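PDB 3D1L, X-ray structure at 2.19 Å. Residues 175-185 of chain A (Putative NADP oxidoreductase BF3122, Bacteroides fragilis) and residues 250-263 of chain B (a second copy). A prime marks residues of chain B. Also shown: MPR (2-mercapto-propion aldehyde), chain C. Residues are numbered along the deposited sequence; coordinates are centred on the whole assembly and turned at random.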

# COMPACT_ATOMS: atom_id res chain seq x y z
N HIS A 175 7.46 -13.68 -0.70
CA HIS A 175 8.51 -12.99 0.05
C HIS A 175 9.24 -11.99 -0.81
O HIS A 175 9.80 -11.02 -0.29
CB HIS A 175 9.47 -14.00 0.68
CG HIS A 175 8.77 -15.02 1.51
ND1 HIS A 175 8.39 -16.25 1.02
CD2 HIS A 175 8.32 -14.97 2.79
CE1 HIS A 175 7.76 -16.93 1.96
NE2 HIS A 175 7.70 -16.17 3.04
N LEU A 176 9.27 -12.22 -2.11
CA LEU A 176 9.80 -11.23 -3.04
C LEU A 176 8.87 -10.03 -3.09
O LEU A 176 9.33 -8.87 -3.14
CB LEU A 176 9.98 -11.83 -4.44
CG LEU A 176 10.46 -10.91 -5.56
CD1 LEU A 176 11.76 -10.14 -5.23
CD2 LEU A 176 10.60 -11.67 -6.85
N ALA A 177 7.57 -10.30 -3.05
CA ALA A 177 6.57 -9.26 -3.11
C ALA A 177 6.56 -8.45 -1.81
O ALA A 177 6.39 -7.23 -1.85
CB ALA A 177 5.20 -9.86 -3.41
N ALA A 178 6.76 -9.12 -0.68
CA ALA A 178 6.91 -8.44 0.62
C ALA A 178 8.07 -7.44 0.65
O ALA A 178 7.98 -6.39 1.31
CB ALA A 178 7.06 -9.46 1.76
N VAL A 179 9.16 -7.76 -0.04
CA VAL A 179 10.29 -6.84 -0.14
C VAL A 179 9.87 -5.52 -0.80
O VAL A 179 10.21 -4.44 -0.30
CB VAL A 179 11.49 -7.46 -0.86
CG1 VAL A 179 12.54 -6.39 -1.19
CG2 VAL A 179 12.13 -8.58 0.02
N PHE A 180 9.14 -5.61 -1.92
CA PHE A 180 8.57 -4.42 -2.56
C PHE A 180 7.60 -3.70 -1.64
O PHE A 180 7.74 -2.50 -1.42
CB PHE A 180 7.90 -4.79 -3.88
CG PHE A 180 8.89 -5.07 -4.99
CD1 PHE A 180 9.36 -4.03 -5.79
CD2 PHE A 180 9.38 -6.36 -5.20
CE1 PHE A 180 10.29 -4.27 -6.80
CE2 PHE A 180 10.31 -6.60 -6.21
CZ PHE A 180 10.76 -5.57 -7.01
N THR A 181 6.69 -4.47 -1.08
CA THR A 181 5.58 -3.98 -0.28
C THR A 181 5.94 -3.40 1.10
O THR A 181 5.26 -2.49 1.58
CB THR A 181 4.51 -5.08 -0.14
OG1 THR A 181 3.91 -5.29 -1.42
CG2 THR A 181 3.41 -4.64 0.78
N CYS A 182 6.97 -3.95 1.76
CA CYS A 182 7.41 -3.44 3.06
C CYS A 182 8.73 -2.75 3.05
O CYS A 182 8.87 -1.69 3.66
CB CYS A 182 7.55 -4.56 4.10
SG CYS A 182 6.08 -5.60 4.26
N ASN A 183 9.74 -3.37 2.44
CA ASN A 183 11.08 -2.84 2.58
C ASN A 183 11.28 -1.61 1.70
O ASN A 183 11.80 -0.58 2.16
CB ASN A 183 12.14 -3.90 2.28
CG ASN A 183 12.02 -5.14 3.16
OD1 ASN A 183 12.45 -6.21 2.77
ND2 ASN A 183 11.46 -4.99 4.36
N PHE A 184 10.86 -1.75 0.45
CA PHE A 184 11.05 -0.70 -0.56
C PHE A 184 10.09 0.47 -0.29
O PHE A 184 10.45 1.63 -0.50
CB PHE A 184 10.91 -1.25 -1.99
CG PHE A 184 12.03 -2.21 -2.41
CD1 PHE A 184 13.21 -2.34 -1.67
CD2 PHE A 184 11.89 -2.96 -3.57
CE1 PHE A 184 14.22 -3.23 -2.07
CE2 PHE A 184 12.91 -3.83 -3.98
CZ PHE A 184 14.08 -3.96 -3.23
N THR A 185 8.90 0.17 0.20
CA THR A 185 7.93 1.19 0.61
C THR A 185 8.42 2.04 1.80
O THR A 185 8.39 3.27 1.76
CB THR A 185 6.58 0.53 0.95
OG1 THR A 185 5.95 0.13 -0.27
CG2 THR A 185 5.69 1.52 1.62
N ALA B 250 14.33 -4.09 -16.14
CA ALA B 250 14.05 -2.79 -15.52
C ALA B 250 13.61 -2.96 -14.07
O ALA B 250 14.03 -2.22 -13.18
CB ALA B 250 13.02 -2.00 -16.31
N MSE B 251 12.75 -3.95 -13.83
CA MSE B 251 12.32 -4.24 -12.47
C MSE B 251 13.46 -4.83 -11.64
O MSE B 251 13.56 -4.58 -10.44
CB MSE B 251 11.13 -5.18 -12.46
CG MSE B 251 10.35 -5.12 -11.17
SE MSE B 251 8.96 -6.42 -11.11
CE MSE B 251 8.07 -5.97 -12.76
N GLN B 252 14.32 -5.60 -12.30
CA GLN B 252 15.49 -6.20 -11.70
C GLN B 252 16.48 -5.12 -11.25
O GLN B 252 17.00 -5.17 -10.13
CB GLN B 252 16.12 -7.15 -12.72
CG GLN B 252 17.23 -8.05 -12.21
CD GLN B 252 17.86 -8.90 -13.33
OE1 GLN B 252 17.88 -10.14 -13.25
NE2 GLN B 252 18.37 -8.24 -14.38
N ARG B 253 16.73 -4.12 -12.10
CA ARG B 253 17.62 -3.01 -11.75
C ARG B 253 17.07 -2.14 -10.59
O ARG B 253 17.85 -1.70 -9.74
CB ARG B 253 17.97 -2.16 -13.00
CG ARG B 253 19.12 -1.13 -12.80
CD ARG B 253 19.23 -0.15 -13.98
NE ARG B 253 19.99 1.08 -13.64
CZ ARG B 253 20.46 1.96 -14.52
NH1 ARG B 253 20.28 1.77 -15.83
NH2 ARG B 253 21.12 3.04 -14.11
N LEU B 254 15.76 -1.92 -10.55
CA LEU B 254 15.13 -1.17 -9.46
C LEU B 254 15.37 -1.86 -8.11
O LEU B 254 15.77 -1.22 -7.12
CB LEU B 254 13.61 -1.00 -9.67
CG LEU B 254 13.17 0.12 -10.60
CD1 LEU B 254 11.67 0.11 -10.76
CD2 LEU B 254 13.70 1.50 -10.11
N TYR B 255 15.13 -3.18 -8.09
CA TYR B 255 15.35 -3.97 -6.88
C TYR B 255 16.79 -3.77 -6.39
O TYR B 255 17.03 -3.56 -5.20
CB TYR B 255 15.05 -5.46 -7.14
CG TYR B 255 15.21 -6.33 -5.90
CD1 TYR B 255 14.09 -6.75 -5.18
CD2 TYR B 255 16.48 -6.73 -5.46
CE1 TYR B 255 14.23 -7.55 -4.03
CE2 TYR B 255 16.63 -7.52 -4.32
CZ TYR B 255 15.50 -7.92 -3.61
OH TYR B 255 15.64 -8.70 -2.48
N GLU B 256 17.75 -3.83 -7.32
CA GLU B 256 19.16 -3.77 -6.97
C GLU B 256 19.56 -2.42 -6.39
O GLU B 256 20.23 -2.36 -5.36
CB GLU B 256 20.01 -4.13 -8.19
CG GLU B 256 21.44 -3.65 -8.11
CD GLU B 256 22.33 -4.34 -9.10
OE1 GLU B 256 21.81 -4.92 -10.09
OE2 GLU B 256 23.55 -4.31 -8.88
N LEU B 257 19.12 -1.35 -7.04
CA LEU B 257 19.43 0.02 -6.61
C LEU B 257 18.68 0.43 -5.33
O LEU B 257 19.23 1.10 -4.47
CB LEU B 257 19.15 1.00 -7.75
CG LEU B 257 20.00 0.88 -9.02
CD1 LEU B 257 19.41 1.80 -10.07
CD2 LEU B 257 21.48 1.21 -8.79
N LEU B 258 17.44 -0.01 -5.19
CA LEU B 258 16.70 0.19 -3.94
C LEU B 258 17.38 -0.54 -2.77
O LEU B 258 17.50 0.00 -1.67
CB LEU B 258 15.22 -0.23 -4.08
CG LEU B 258 14.36 0.70 -4.96
CD1 LEU B 258 13.07 0.03 -5.51
CD2 LEU B 258 13.99 2.01 -4.25
N SER B 259 17.84 -1.76 -3.02
CA SER B 259 18.55 -2.54 -2.00
C SER B 259 19.86 -1.82 -1.68
O SER B 259 20.17 -1.58 -0.52
CB SER B 259 18.81 -3.97 -2.49
OG SER B 259 17.60 -4.69 -2.59
N ARG B 260 20.61 -1.46 -2.72
CA ARG B 260 21.86 -0.72 -2.59
C ARG B 260 21.60 0.51 -1.72
O ARG B 260 22.39 0.83 -0.84
CB ARG B 260 22.35 -0.28 -3.97
CG ARG B 260 23.79 0.19 -4.04
CD ARG B 260 24.23 0.53 -5.47
NE ARG B 260 24.20 -0.63 -6.37
CZ ARG B 260 24.66 -0.62 -7.63
NH1 ARG B 260 25.18 0.50 -8.15
NH2 ARG B 260 24.59 -1.73 -8.37
N SER B 261 20.45 1.15 -1.97
CA SER B 261 20.09 2.42 -1.36
C SER B 261 19.79 2.26 0.12
O SER B 261 20.23 3.08 0.93
CB SER B 261 18.89 3.03 -2.09
OG SER B 261 18.65 4.35 -1.63
N ILE B 262 19.03 1.22 0.47
CA ILE B 262 18.77 0.89 1.87
C ILE B 262 20.12 0.65 2.57
O ILE B 262 20.39 1.23 3.61
CB ILE B 262 17.83 -0.33 2.01
CG1 ILE B 262 16.38 0.02 1.62
CG2 ILE B 262 17.91 -0.94 3.44
CD1 ILE B 262 15.58 -1.18 1.14
N HIS B 263 20.97 -0.19 1.96
CA HIS B 263 22.29 -0.54 2.50
C HIS B 263 23.17 0.67 2.85
O HIS B 263 23.79 0.68 3.91
CB HIS B 263 23.02 -1.50 1.57
CG HIS B 263 24.26 -2.10 2.17
ND1 HIS B 263 24.25 -2.80 3.36
CD2 HIS B 263 25.55 -2.09 1.75
CE1 HIS B 263 25.48 -3.19 3.64
NE2 HIS B 263 26.29 -2.77 2.68
C1 MPR C . 10.29 -8.11 5.99
O MPR C . 11.39 -7.87 6.52
C2 MPR C . 9.05 -7.35 6.31
C3 MPR C . 7.83 -7.83 5.52
S3 MPR C . 6.36 -6.84 5.84

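Two helices from two copies of the protein pack at 35° between their N-to-C directions, with axes 10.6 Å apart at closest approach; no hydrogen bond crosses between them, and the contact rests on apolar and aromatic packing that buries 420 Å² in total. At the start of the chain B stretch, Ala250′ stays out of reach, and the first residue to engage is Met251′, a selenomethionine, whose CG lies 4.2 Å from CZ of Phe180. Its SE sits 5.3 Å from the centroid of that ring, 39° off the normal, so the selenium approaches obliquely. Gln252′ and Arg253′ make no contact. One turn on, Tyr255′ leaves its backbone sideways, yet its ring reaches into a hole formed by Leu176, Val179, Phe180 and Phe184. Its CE1 lies 3.8 Å from CD1 of Leu176 and 3.5 Å from CG1 of Val179, while CE2 of Phe184 comes within 3.4 Å of Tyr255′ CD1. Phe184 turns its edge toward the Tyr255′ face in an offset edge-to-face pair, planes at 70° and centroids 5.0 Å apart; the Phe180 ring meets Tyr255′ obliquely, at 57°. Glu256′ points away and forms a salt bridge within its own helix, OE2 to NH2 of Arg260′ at 2.8 Å. Leu258′ points toward chain A and sets its CB over one face of Phe184, 3.8 Å from the ring centroid and 14° off the normal, a CH-pi contact. Ser259′ OG lies 3.7 Å from CZ of Phe184, at the ring edge; its hydrogen bond goes instead to O of Tyr255′, at 2.9 Å, within its own helix. Ile262′ closes the contact, its CD1 3.9 Å from CD1 of Phe184, near the ring plane. Phe184 is thus a knob among Tyr255′, Leu258′, Ser259′ and Ile262′, and the two aromatic knobs interlock.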